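Long-range contacts in nuclear import protein MOG1 (Saccharomyces cerevisiae, PDB 1JHS), which takes part in the Ran-GTPase system, interacting with the GTPase Gsp1, and is involved in nuclear protein import and poly(A)+ mRNA export: residues Glu7-Ala12 against Val59-Thr64; Thr53-Ile58 against Ile144-Thr149; Leu107-Ala112 against Thr123-Val128; Ala129-Thr134 against Glu174-Phe179. The protein carries 1 engineered substitution. All coordinates share one frame; numbering follows the deposited sequence.

How the interactions relate
All four interactions reach one seven-stranded antiparallel sheet. Interactions 1 and 2 share strand 56-63, their centres about 20 Å apart, while interactions 3 and 4 divide strand 124-133 between them at a similar spacing. Strand 138-147 connects the two halves: it pairs with strand 56-63 in interaction 2, and its I144 O lies 2.8 Å from G127 N of interaction 3, a probable hydrogen bond. The centres of these two contacts are about 11 Å apart. Interaction 4 adds helix 163-178, whose M175 CE packs 3.8 Å from I57 CG2 of interaction 2. Interactions 1 and 4, also about 11 Å apart between centres, touch where T64 meets R132.

Interaction 1: residues Glu7-Ala12 against Val59-Thr64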
loop_
_atom_site.group_PDB
_atom_site.type_symbol
_atom_site.label_atom_id
_atom_site.label_comp_id
_atom_site.label_asym_id
_atom_site.label_seq_id
_atom_site.Cartn_x
_atom_site.Cartn_y
_atom_site.Cartn_z
ATOM N N GLU A 7 -7.244 -12.548 -8.428
ATOM C CA GLU A 7 -6.708 -13.720 -7.761
ATOM C C GLU A 7 -5.213 -13.531 -7.589
ATOM O O GLU A 7 -4.513 -13.176 -8.541
ATOM C CB GLU A 7 -6.938 -14.978 -8.589
ATOM C CG GLU A 7 -8.355 -15.477 -8.551
ATOM C CD GLU A 7 -8.479 -16.867 -9.149
ATOM O OE1 GLU A 7 -7.472 -17.414 -9.678
ATOM O OE2 GLU A 7 -9.582 -17.419 -9.082
ATOM N N LEU A 8 -4.726 -13.758 -6.374
ATOM C CA LEU A 8 -3.307 -13.616 -6.112
ATOM C C LEU A 8 -2.702 -14.972 -5.760
ATOM O O LEU A 8 -3.403 -15.879 -5.326
ATOM C CB LEU A 8 -3.066 -12.670 -4.928
ATOM C CG LEU A 8 -3.705 -11.284 -4.935
ATOM C CD1 LEU A 8 -3.111 -10.498 -3.766
ATOM C CD2 LEU A 8 -3.422 -10.560 -6.231
ATOM N N TYR A 9 -1.391 -15.084 -5.934
ATOM C CA TYR A 9 -0.683 -16.306 -5.581
ATOM C C TYR A 9 -1.359 -17.580 -6.117
ATOM O O TYR A 9 -1.690 -18.511 -5.358
ATOM C CB TYR A 9 -0.549 -16.376 -4.054
ATOM C CG TYR A 9 0.075 -15.131 -3.449
ATOM C CD1 TYR A 9 -0.707 -14.180 -2.782
ATOM C CD2 TYR A 9 1.446 -14.871 -3.583
ATOM C CE1 TYR A 9 -0.145 -13.009 -2.271
ATOM C CE2 TYR A 9 2.017 -13.713 -3.074
ATOM C CZ TYR A 9 1.219 -12.775 -2.414
ATOM O OH TYR A 9 1.799 -11.621 -1.905
ATOM N N GLY A 10 -1.565 -17.620 -7.426
ATOM C CA GLY A 10 -2.183 -18.795 -8.021
ATOM C C GLY A 10 -3.645 -19.013 -7.691
ATOM O O GLY A 10 -4.219 -20.038 -8.077
ATOM N N GLY A 11 -4.261 -18.067 -6.985
ATOM C CA GLY A 11 -5.664 -18.203 -6.631
ATOM C C GLY A 11 -5.883 -18.518 -5.164
ATOM O O GLY A 11 -7.014 -18.739 -4.734
ATOM N N ALA A 12 -4.808 -18.534 -4.388
ATOM C CA ALA A 12 -4.911 -18.828 -2.965
ATOM C C ALA A 12 -5.492 -17.640 -2.184
ATOM O O ALA A 12 -6.017 -17.808 -1.088
ATOM C CB ALA A 12 -3.539 -19.175 -2.415
ATOM N N VAL A 59 1.654 -6.440 -2.718
ATOM C CA VAL A 59 1.110 -7.214 -1.606
ATOM C C VAL A 59 2.297 -8.086 -1.270
ATOM O O VAL A 59 2.900 -8.690 -2.169
ATOM C CB VAL A 59 -0.080 -8.103 -2.050
ATOM C CG1 VAL A 59 -0.553 -8.945 -0.881
ATOM C CG2 VAL A 59 -1.222 -7.235 -2.557
ATOM N N ASP A 60 2.655 -8.161 0.003
ATOM C CA ASP A 60 3.823 -8.947 0.377
ATOM C C ASP A 60 3.516 -9.837 1.577
ATOM O O ASP A 60 3.008 -9.361 2.588
ATOM C CB ASP A 60 4.967 -8.013 0.727
ATOM C CG ASP A 60 6.331 -8.635 0.469
ATOM O OD1 ASP A 60 6.409 -9.879 0.308
ATOM O OD2 ASP A 60 7.322 -7.870 0.424
ATOM N N LEU A 61 3.832 -11.123 1.453
ATOM C CA LEU A 61 3.588 -12.082 2.539
ATOM C C LEU A 61 4.872 -12.151 3.344
ATOM O O LEU A 61 5.879 -12.707 2.880
ATOM C CB LEU A 61 3.253 -13.450 1.955
ATOM C CG LEU A 61 2.056 -13.466 0.994
ATOM C CD1 LEU A 61 1.826 -14.901 0.494
ATOM C CD2 LEU A 61 0.793 -12.962 1.708
ATOM N N LEU A 62 4.843 -11.578 4.545
ATOM C CA LEU A 62 6.025 -11.526 5.386
ATOM C C LEU A 62 5.880 -12.335 6.672
ATOM O O LEU A 62 4.787 -12.689 7.078
ATOM C CB LEU A 62 6.321 -10.060 5.730
ATOM C CG LEU A 62 6.519 -9.099 4.534
ATOM C CD1 LEU A 62 6.742 -7.663 5.040
ATOM C CD2 LEU A 62 7.728 -9.561 3.725
ATOM N N GLU A 63 6.993 -12.630 7.320
ATOM C CA GLU A 63 6.920 -13.367 8.580
ATOM C C GLU A 63 6.338 -12.420 9.622
ATOM O O GLU A 63 6.535 -11.203 9.543
ATOM C CB GLU A 63 8.307 -13.762 9.040
ATOM C CG GLU A 63 9.073 -14.615 8.093
ATOM C CD GLU A 63 10.472 -14.838 8.636
ATOM O OE1 GLU A 63 10.591 -14.842 9.893
ATOM O OE2 GLU A 63 11.431 -15.000 7.832
ATOM N N THR A 64 5.626 -12.966 10.600
ATOM C CA THR A 64 5.052 -12.139 11.650
ATOM C C THR A 64 6.158 -11.450 12.456
ATOM O O THR A 64 7.139 -12.083 12.822
ATOM C CB THR A 64 4.226 -12.978 12.659
ATOM O OG1 THR A 64 3.169 -13.664 11.973
ATOM C CG2 THR A 64 3.614 -12.068 13.732
#
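Y9 and L61 reach toward each other tip to tip, and this is the closely packed part of the contact. L61 CD1 lies over one face of the tyrosine ring, 3.7 Å from its centroid and displaced toward the rim, in a CH-pi contact. The branch carbon L61 CG sits nearer the phenol end, 3.6 Å from Y9 CZ. Y9 sends CB toward strand 56-63, and CG, anti to the carbonyl carbon (chi1 -53°), lies beside the backbone N. V59 CG1 takes the ring edge, near its plane, 3.7 Å from Y9 OH. The same hydroxyl approaches V59 O to 3.1 Å, but its hydrogen bond goes to T33 O and anchors the phenol end; the turn of the ring is held by L61 CD1 over its face and V59 CG1 at its edge.

Beyond the ring the packing is looser. L8 and V59 touch through methyl groups alone, L8 CD1 lying 4.0 Å from V59 CG2. D60, next along the strand and partly exposed, turns its CB away from residues 7-12, and its carboxylate bonds to T33 OG1 and Q34 NE2. L186 packs against both Y9 and L61.

The chain reverses at Y9 and G10, with G11 N bonded to L8 O at 2.9 Å and Y9 at positive phi. The arrangement is that of a beta-hairpin turn, here joining strands 4-8 and 13-17 of the small sheet, with the tyrosine of the turn packed on the larger sheet.

Interaction 2: residues Thr53-Ile58 against Ile144-Thr149; sequences TNESII and INVPLT
The flat side-chain amide of N145 meets S56 in its own plane: ND2 donates to S56 OG over 3.0 Å, with the oxygen only 5° out of that plane and a nearly straight N-H...O angle of 170°. S56 OG stands between its backbone N and carbonyl carbon (chi1 51°), which brings it beside N145. The second amide, of N54, meets the proline ring of P147 tip to tip. N54 OD1 lies 3.7 Å from P147 CD, while ND2 makes a weak bond to P147 O and shares a water with that carbonyl. R164 reaches both groups, through NH1 to N54 OD1 and NH2 to P147 O.

The two segments belong to neighbouring antiparallel strands of the seven-stranded sheet. S56 and N145 form a hydrogen-bonded pair, in which N145 N to S56 O (2.9 Å) is the firm bond and S56 N to N145 O a weak one. An alanine in place of N145 would probably leave S56 OG without its amide donor and free the hydroxyl to turn.

I57 and I144, a non-hydrogen-bonded pair, project from the other face. They lie side by side and point the same way, their CG1 atoms 4.0 Å apart, under helix 163-178, where M175 covers I57 and V168 covers I144. E55 CA adds a C-H...O contact of 3.3 Å to N145 O. The E55 carboxylate turns to N39 ND2 and forms a salt bridge with R164.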
loop_
_atom_site.group_PDB
_atom_site.type_symbol
_atom_site.label_atom_id
_atom_site.label_comp_id
_atom_site.label_asym_id
_atom_site.label_seq_id
_atom_site.Cartn_x
_atom_site.Cartn_y
_atom_site.Cartn_z
ATOM N N THR A 53 -2.271 8.003 -13.184
ATOM C CA THR A 53 -1.788 6.872 -13.982
ATOM C C THR A 53 -0.450 6.325 -13.518
ATOM O O THR A 53 0.137 5.514 -14.219
ATOM C CB THR A 53 -1.626 7.206 -15.520
ATOM O OG1 THR A 53 -0.539 8.126 -15.706
ATOM C CG2 THR A 53 -2.890 7.839 -16.094
ATOM N N ASN A 54 0.019 6.728 -12.335
ATOM C CA ASN A 54 1.334 6.275 -11.885
ATOM C C ASN A 54 1.410 5.537 -10.551
ATOM O O ASN A 54 2.502 5.335 -10.046
ATOM C CB ASN A 54 2.322 7.455 -11.873
ATOM C CG ASN A 54 1.948 8.528 -10.853
ATOM O OD1 ASN A 54 0.916 8.423 -10.190
ATOM N ND2 ASN A 54 2.779 9.582 -10.738
ATOM N N GLU A 55 0.279 5.124 -9.989
ATOM C CA GLU A 55 0.314 4.386 -8.708
ATOM C C GLU A 55 0.717 2.924 -8.912
ATOM O O GLU A 55 0.568 2.381 -9.991
ATOM C CB GLU A 55 -1.059 4.408 -8.018
ATOM C CG GLU A 55 -1.620 5.814 -7.773
ATOM C CD GLU A 55 -2.415 6.322 -8.968
ATOM O OE1 GLU A 55 -2.499 5.594 -9.984
ATOM O OE2 GLU A 55 -2.974 7.433 -8.889
ATOM N N SER A 56 1.248 2.296 -7.873
ATOM C CA SER A 56 1.623 0.883 -7.951
ATOM C C SER A 56 1.223 0.250 -6.629
ATOM O O SER A 56 1.207 0.908 -5.573
ATOM C CB SER A 56 3.127 0.709 -8.221
ATOM O OG SER A 56 3.917 1.464 -7.327
ATOM N N ILE A 57 0.886 -1.021 -6.704
ATOM C CA ILE A 57 0.409 -1.779 -5.558
ATOM C C ILE A 57 1.248 -3.040 -5.348
ATOM O O ILE A 57 1.459 -3.808 -6.285
ATOM C CB ILE A 57 -1.065 -2.235 -5.794
ATOM C CG1 ILE A 57 -1.970 -1.008 -6.036
ATOM C CG2 ILE A 57 -1.550 -3.092 -4.604
ATOM C CD1 ILE A 57 -3.424 -1.367 -6.532
ATOM N N ILE A 58 1.724 -3.245 -4.128
ATOM C CA ILE A 58 2.496 -4.445 -3.821
ATOM C C ILE A 58 1.857 -5.136 -2.616
ATOM O O ILE A 58 1.538 -4.495 -1.630
ATOM C CB ILE A 58 3.959 -4.145 -3.421
ATOM C CG1 ILE A 58 4.740 -3.545 -4.595
ATOM C CG2 ILE A 58 4.642 -5.482 -2.970
ATOM C CD1 ILE A 58 6.175 -3.238 -4.246
ATOM N N ILE A 144 0.845 0.902 -1.359
ATOM C CA ILE A 144 0.407 1.549 -2.583
ATOM C C ILE A 144 1.213 2.835 -2.662
ATOM O O ILE A 144 1.083 3.705 -1.807
ATOM C CB ILE A 144 -1.110 1.874 -2.573
ATOM C CG1 ILE A 144 -1.930 0.590 -2.333
ATOM C CG2 ILE A 144 -1.498 2.524 -3.946
ATOM C CD1 ILE A 144 -3.492 0.782 -2.307
ATOM N N ASN A 145 2.040 2.943 -3.703
ATOM C CA ASN A 145 2.887 4.108 -3.898
ATOM C C ASN A 145 2.181 5.180 -4.723
ATOM O O ASN A 145 1.593 4.872 -5.756
ATOM C CB ASN A 145 4.173 3.691 -4.600
ATOM C CG ASN A 145 4.852 2.578 -3.889
ATOM O OD1 ASN A 145 5.312 2.746 -2.745
ATOM N ND2 ASN A 145 4.917 1.409 -4.532
ATOM N N VAL A 146 2.251 6.427 -4.248
ATOM C CA VAL A 146 1.630 7.552 -4.915
ATOM C C VAL A 146 2.652 8.680 -5.136
ATOM O O VAL A 146 2.875 9.515 -4.253
ATOM C CB VAL A 146 0.451 8.110 -4.063
ATOM C CG1 VAL A 146 -0.416 9.053 -4.913
ATOM C CG2 VAL A 146 -0.365 6.940 -3.459
ATOM N N PRO A 147 3.297 8.708 -6.318
ATOM C CA PRO A 147 4.286 9.762 -6.603
ATOM C C PRO A 147 3.464 11.031 -6.813
ATOM O O PRO A 147 2.700 11.117 -7.781
ATOM C CB PRO A 147 4.971 9.282 -7.899
ATOM C CG PRO A 147 4.688 7.727 -7.904
ATOM C CD PRO A 147 3.272 7.679 -7.376
ATOM N N LEU A 148 3.634 12.016 -5.923
ATOM C CA LEU A 148 2.834 13.242 -5.998
ATOM C C LEU A 148 3.273 14.255 -7.045
ATOM O O LEU A 148 4.451 14.350 -7.375
ATOM C CB LEU A 148 2.814 13.971 -4.649
ATOM C CG LEU A 148 2.379 13.211 -3.393
ATOM C CD1 LEU A 148 2.271 14.168 -2.210
ATOM C CD2 LEU A 148 1.028 12.539 -3.668
ATOM N N THR A 149 2.306 15.033 -7.527
ATOM C CA THR A 149 2.592 16.067 -8.505
ATOM C C THR A 149 3.138 17.225 -7.667
ATOM O O THR A 149 3.080 17.190 -6.435
ATOM C CB THR A 149 1.302 16.557 -9.209
ATOM O OG1 THR A 149 0.425 17.130 -8.231
ATOM C CG2 THR A 149 0.575 15.416 -9.905
HETATM O O HOH W 1 2.697 12.537 -9.970
#

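Interaction 3: residues Leu107-Ala112 against Thr123-Val128; sequences LVMEVA and TVVIGV
T123 opens the contact through its methyl group: its side chain and that of M109 cross obliquely, with T123 CG2 3.9 Å from M109 CG and M109 SD just as near. M109 CG stands anti to its backbone N (chi1 -172°), which places CG itself against the T123 methyl. V124 contributes its carbonyl: V124 O and E110 N are joined through a water that donates to the carbonyl and accepts from the amide.

At V125 both methyl groups are used. CG2 faces M109 SD at 4.2 Å, while CG1 touches L107 CD2 on the other flank; the V125 CA also makes a C-H...O contact with V108 O. I126 then supplies the backbone pairing, a hydrogen-bonded pair with V108. I126 N donates to V108 O over 2.9 Å in the carbonyl plane, and V108 N returns the bond to I126 O at 2.8 Å, with the donor tilted 26° from the I126 carbonyl plane.

G127 stands opposite L107, and their CA atoms are only 4.3 Å apart. L107 CD2 lies against the bare CA of the glycine at 3.8 Å, where even a CB would come close to it. V128 carries the strand onward, its side chain against V78 and L81 of helix 70-83.

L107 and V125 meet helix 163-178, whereas V108 on the other face meets helix 70-83. The contact is thus an antiparallel beta hairpin, strands 103-113 and 124-133, within a sheet sandwiched between helices.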
loop_
_atom_site.group_PDB
_atom_site.type_symbol
_atom_site.label_atom_id
_atom_site.label_comp_id
_atom_site.label_asym_id
_atom_site.label_seq_id
_atom_site.Cartn_x
_atom_site.Cartn_y
_atom_site.Cartn_z
ATOM N N LEU A 107 -1.834 6.201 5.751
ATOM C CA LEU A 107 -1.122 6.841 4.641
ATOM C C LEU A 107 0.138 7.380 5.334
ATOM O O LEU A 107 0.056 7.969 6.410
ATOM C CB LEU A 107 -1.904 8.016 4.070
ATOM C CG LEU A 107 -3.146 7.745 3.238
ATOM C CD1 LEU A 107 -3.687 9.106 2.817
ATOM C CD2 LEU A 107 -2.803 6.902 2.013
ATOM N N VAL A 108 1.284 7.206 4.707
ATOM C CA VAL A 108 2.556 7.590 5.311
ATOM C C VAL A 108 3.368 8.481 4.380
ATOM O O VAL A 108 3.298 8.333 3.166
ATOM C CB VAL A 108 3.349 6.297 5.617
ATOM C CG1 VAL A 108 4.808 6.610 5.966
ATOM C CG2 VAL A 108 2.644 5.552 6.782
ATOM N N MET A 109 4.135 9.402 4.965
ATOM C CA MET A 109 4.943 10.304 4.162
ATOM C C MET A 109 6.219 10.639 4.909
ATOM O O MET A 109 6.205 10.893 6.124
ATOM C CB MET A 109 4.174 11.600 3.900
ATOM C CG MET A 109 4.833 12.556 2.895
ATOM S SD MET A 109 3.796 14.061 2.730
ATOM C CE MET A 109 3.788 14.545 4.386
ATOM N N GLU A 110 7.326 10.614 4.179
ATOM C CA GLU A 110 8.627 10.952 4.749
ATOM C C GLU A 110 8.601 12.421 5.163
ATOM O O GLU A 110 8.004 13.245 4.461
ATOM C CB GLU A 110 9.720 10.785 3.678
ATOM C CG GLU A 110 10.997 11.619 3.926
ATOM C CD GLU A 110 12.035 11.405 2.847
ATOM O OE1 GLU A 110 12.486 10.251 2.705
ATOM O OE2 GLU A 110 12.396 12.383 2.139
ATOM N N VAL A 111 9.212 12.749 6.300
ATOM C CA VAL A 111 9.334 14.153 6.679
ATOM C C VAL A 111 10.826 14.468 6.846
ATOM O O VAL A 111 11.218 15.631 6.885
ATOM C CB VAL A 111 8.530 14.517 7.967
ATOM C CG1 VAL A 111 7.037 14.424 7.662
ATOM C CG2 VAL A 111 8.931 13.644 9.151
ATOM N N ALA A 112 11.656 13.428 6.933
ATOM C CA ALA A 112 13.102 13.622 7.040
ATOM C C ALA A 112 13.853 12.462 6.395
ATOM O O ALA A 112 13.382 11.311 6.430
ATOM C CB ALA A 112 13.530 13.773 8.498
ATOM N N THR A 123 7.872 14.153 -3.868
ATOM C CA THR A 123 7.352 13.504 -2.654
ATOM C C THR A 123 6.545 12.274 -3.064
ATOM O O THR A 123 5.887 12.293 -4.089
ATOM C CB THR A 123 6.359 14.421 -1.903
ATOM O OG1 THR A 123 7.018 15.628 -1.526
ATOM C CG2 THR A 123 5.829 13.732 -0.640
ATOM N N VAL A 124 6.598 11.223 -2.256
ATOM C CA VAL A 124 5.817 10.017 -2.524
ATOM C C VAL A 124 5.047 9.665 -1.237
ATOM O O VAL A 124 5.648 9.579 -0.163
ATOM C CB VAL A 124 6.730 8.817 -2.910
ATOM C CG1 VAL A 124 5.878 7.532 -3.096
ATOM C CG2 VAL A 124 7.474 9.121 -4.233
ATOM N N VAL A 125 3.732 9.514 -1.334
ATOM C CA VAL A 125 2.936 9.118 -0.173
ATOM C C VAL A 125 2.775 7.620 -0.358
ATOM O O VAL A 125 2.734 7.150 -1.500
ATOM C CB VAL A 125 1.553 9.821 -0.161
ATOM C CG1 VAL A 125 0.577 9.098 0.828
ATOM C CG2 VAL A 125 1.746 11.267 0.312
ATOM N N ILE A 126 2.715 6.863 0.735
ATOM C CA ILE A 126 2.566 5.423 0.592
ATOM C C ILE A 126 1.421 4.958 1.459
ATOM O O ILE A 126 1.388 5.249 2.657
ATOM C CB ILE A 126 3.863 4.657 1.035
ATOM C CG1 ILE A 126 5.098 5.183 0.273
ATOM C CG2 ILE A 126 3.696 3.150 0.745
ATOM C CD1 ILE A 126 6.432 4.775 0.919
ATOM N N GLY A 127 0.449 4.284 0.857
ATOM C CA GLY A 127 -0.642 3.776 1.669
ATOM C C GLY A 127 -0.108 2.452 2.188
ATOM O O GLY A 127 0.436 1.676 1.418
ATOM N N VAL A 128 -0.228 2.179 3.480
ATOM C CA VAL A 128 0.281 0.898 3.978
ATOM C C VAL A 128 -0.776 0.204 4.829
ATOM O O VAL A 128 -1.346 0.823 5.730
ATOM C CB VAL A 128 1.535 1.082 4.860
ATOM C CG1 VAL A 128 2.041 -0.290 5.358
ATOM C CG2 VAL A 128 2.632 1.792 4.064
HETATM O O HOH W 2 7.513 9.432 1.526
#

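Interaction 4: residues Ala129-Thr134 against Glu174-Phe179; sequences ALIRLT and EMVRKF
F179 CG is anti to its backbone N (chi1 -172°), and I131 runs extended to CD1 (chi2 169°); these torsions bring the phenyl ring and the isoleucine tip together. The motif is a helix packed on a beta sheet: helix 163-178 and the residue just after it lie against strand 124-133, with apolar side chains making the contact. I131 CD1 stands over one face of the F179 ring, offset toward the rim, 3.9 Å from the centroid in a CH-pi contact. Its nearest ring atom is F179 CG, at 3.5 Å, so the methyl sits over the attached end of the ring and also touches F179 CB. The two side chains cross at a slant. L133 CD1 approaches the edge instead, 4.5 Å from F179 CE2, while I13 of strand 13-17 also touches the phenylalanine. An alanine in place of F179, keeping only CB against I131 CD1, would probably strip that methyl of its aromatic cover and take away the ring that L133 CD1 borders, opening a gap between helix end and strand.

One turn back, V176 packs beside I131, whose CD1 is 4.2 Å from V176 CG2. That same valine methyl presses on the strand tighter than usual van der Waals contact, with A129 CB only 3.5 Å from V176 CG2.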
loop_
_atom_site.group_PDB
_atom_site.type_symbol
_atom_site.label_atom_id
_atom_site.label_comp_id
_atom_site.label_asym_id
_atom_site.label_seq_id
_atom_site.Cartn_x
_atom_site.Cartn_y
_atom_site.Cartn_z
ATOM N N ALA A 129 -1.037 -1.069 4.539
ATOM C CA ALA A 129 -1.989 -1.826 5.337
ATOM C C ALA A 129 -1.319 -3.079 5.870
ATOM O O ALA A 129 -0.462 -3.662 5.209
ATOM C CB ALA A 129 -3.202 -2.208 4.513
ATOM N N LEU A 130 -1.697 -3.470 7.086
ATOM C CA LEU A 130 -1.170 -4.684 7.696
ATOM C C LEU A 130 -2.367 -5.573 7.976
ATOM O O LEU A 130 -3.366 -5.101 8.511
ATOM C CB LEU A 130 -0.475 -4.360 9.018
ATOM C CG LEU A 130 -0.145 -5.574 9.899
ATOM C CD1 LEU A 130 0.817 -6.573 9.167
ATOM C CD2 LEU A 130 0.499 -5.056 11.199
ATOM N N ILE A 131 -2.275 -6.843 7.582
ATOM C CA ILE A 131 -3.319 -7.830 7.843
ATOM C C ILE A 131 -2.544 -8.965 8.514
ATOM O O ILE A 131 -1.737 -9.631 7.868
ATOM C CB ILE A 131 -3.960 -8.353 6.537
ATOM C CG1 ILE A 131 -4.692 -7.205 5.832
ATOM C CG2 ILE A 131 -4.958 -9.459 6.871
ATOM C CD1 ILE A 131 -5.165 -7.504 4.390
ATOM N N ARG A 132 -2.781 -9.170 9.804
ATOM C CA ARG A 132 -2.053 -10.209 10.531
ATOM C C ARG A 132 -2.726 -11.574 10.432
ATOM O O ARG A 132 -3.842 -11.746 10.927
ATOM C CB ARG A 132 -1.932 -9.796 12.004
ATOM C CG ARG A 132 -1.535 -8.308 12.204
ATOM C CD ARG A 132 -0.845 -8.094 13.555
ATOM N NE ARG A 132 0.533 -8.581 13.509
ATOM C CZ ARG A 132 1.348 -8.642 14.565
ATOM N NH1 ARG A 132 0.926 -8.260 15.766
ATOM N NH2 ARG A 132 2.610 -9.036 14.402
ATOM N N LEU A 133 -2.069 -12.529 9.775
ATOM C CA LEU A 133 -2.595 -13.890 9.681
ATOM C C LEU A 133 -1.834 -14.699 10.740
ATOM O O LEU A 133 -0.962 -15.523 10.434
ATOM C CB LEU A 133 -2.359 -14.460 8.290
ATOM C CG LEU A 133 -3.064 -13.670 7.175
ATOM C CD1 LEU A 133 -2.793 -14.370 5.840
ATOM C CD2 LEU A 133 -4.583 -13.603 7.435
ATOM N N THR A 134 -2.169 -14.404 11.997
ATOM C CA THR A 134 -1.550 -15.003 13.173
ATOM C C THR A 134 -1.499 -16.529 13.126
ATOM O O THR A 134 -0.485 -17.138 13.494
ATOM C CB THR A 134 -2.300 -14.515 14.421
ATOM O OG1 THR A 134 -2.368 -13.076 14.375
ATOM C CG2 THR A 134 -1.596 -14.956 15.677
ATOM N N GLU A 174 -10.480 -0.760 0.952
ATOM C CA GLU A 174 -11.304 -1.752 0.233
ATOM C C GLU A 174 -10.513 -3.047 0.004
ATOM O O GLU A 174 -11.078 -4.136 0.076
ATOM C CB GLU A 174 -11.808 -1.201 -1.106
ATOM C CG GLU A 174 -12.761 0.005 -0.948
ATOM C CD GLU A 174 -13.520 0.343 -2.226
ATOM O OE1 GLU A 174 -14.170 1.415 -2.258
ATOM O OE2 GLU A 174 -13.486 -0.459 -3.198
ATOM N N MET A 175 -9.213 -2.931 -0.282
ATOM C CA MET A 175 -8.379 -4.115 -0.467
ATOM C C MET A 175 -8.331 -4.925 0.823
ATOM O O MET A 175 -8.357 -6.170 0.805
ATOM C CB MET A 175 -6.955 -3.713 -0.862
ATOM C CG MET A 175 -6.874 -3.080 -2.263
ATOM S SD MET A 175 -5.146 -2.897 -2.749
ATOM C CE MET A 175 -4.678 -4.636 -3.062
ATOM N N VAL A 176 -8.278 -4.223 1.949
ATOM C CA VAL A 176 -8.234 -4.904 3.242
ATOM C C VAL A 176 -9.562 -5.576 3.550
ATOM O O VAL A 176 -9.595 -6.734 3.987
ATOM C CB VAL A 176 -7.889 -3.902 4.359
ATOM C CG1 VAL A 176 -8.134 -4.522 5.758
ATOM C CG2 VAL A 176 -6.431 -3.471 4.201
ATOM N N ARG A 177 -10.657 -4.855 3.323
ATOM C CA ARG A 177 -11.976 -5.426 3.596
ATOM C C ARG A 177 -12.311 -6.588 2.682
ATOM O O ARG A 177 -13.005 -7.511 3.103
ATOM C CB ARG A 177 -13.055 -4.350 3.497
ATOM C CG ARG A 177 -13.032 -3.461 4.740
ATOM C CD ARG A 177 -14.292 -2.693 4.867
ATOM N NE ARG A 177 -14.521 -2.246 6.239
ATOM C CZ ARG A 177 -13.664 -1.535 6.932
ATOM N NH1 ARG A 177 -12.515 -1.218 6.362
ATOM N NH2 ARG A 177 -13.976 -1.086 8.152
ATOM N N LYS A 178 -11.802 -6.548 1.453
ATOM C CA LYS A 178 -12.051 -7.605 0.459
ATOM C C LYS A 178 -11.039 -8.752 0.471
ATOM O O LYS A 178 -11.210 -9.757 -0.246
ATOM C CB LYS A 178 -12.058 -7.000 -0.945
ATOM C CG LYS A 178 -13.293 -6.177 -1.266
ATOM C CD LYS A 178 -14.441 -7.088 -1.656
ATOM C CE LYS A 178 -15.586 -6.278 -2.228
ATOM N NZ LYS A 178 -16.568 -7.184 -2.912
ATOM N N PHE A 179 -9.999 -8.608 1.284
ATOM C CA PHE A 179 -8.926 -9.591 1.378
ATOM C C PHE A 179 -9.424 -10.937 1.909
ATOM O O PHE A 179 -10.004 -11.008 2.991
ATOM C CB PHE A 179 -7.818 -9.047 2.293
ATOM C CG PHE A 179 -6.570 -9.895 2.307
ATOM C CD1 PHE A 179 -5.562 -9.698 1.360
ATOM C CD2 PHE A 179 -6.430 -10.916 3.234
ATOM C CE1 PHE A 179 -4.410 -10.531 1.342
ATOM C CE2 PHE A 179 -5.287 -11.758 3.221
ATOM C CZ PHE A 179 -4.287 -11.555 2.273
#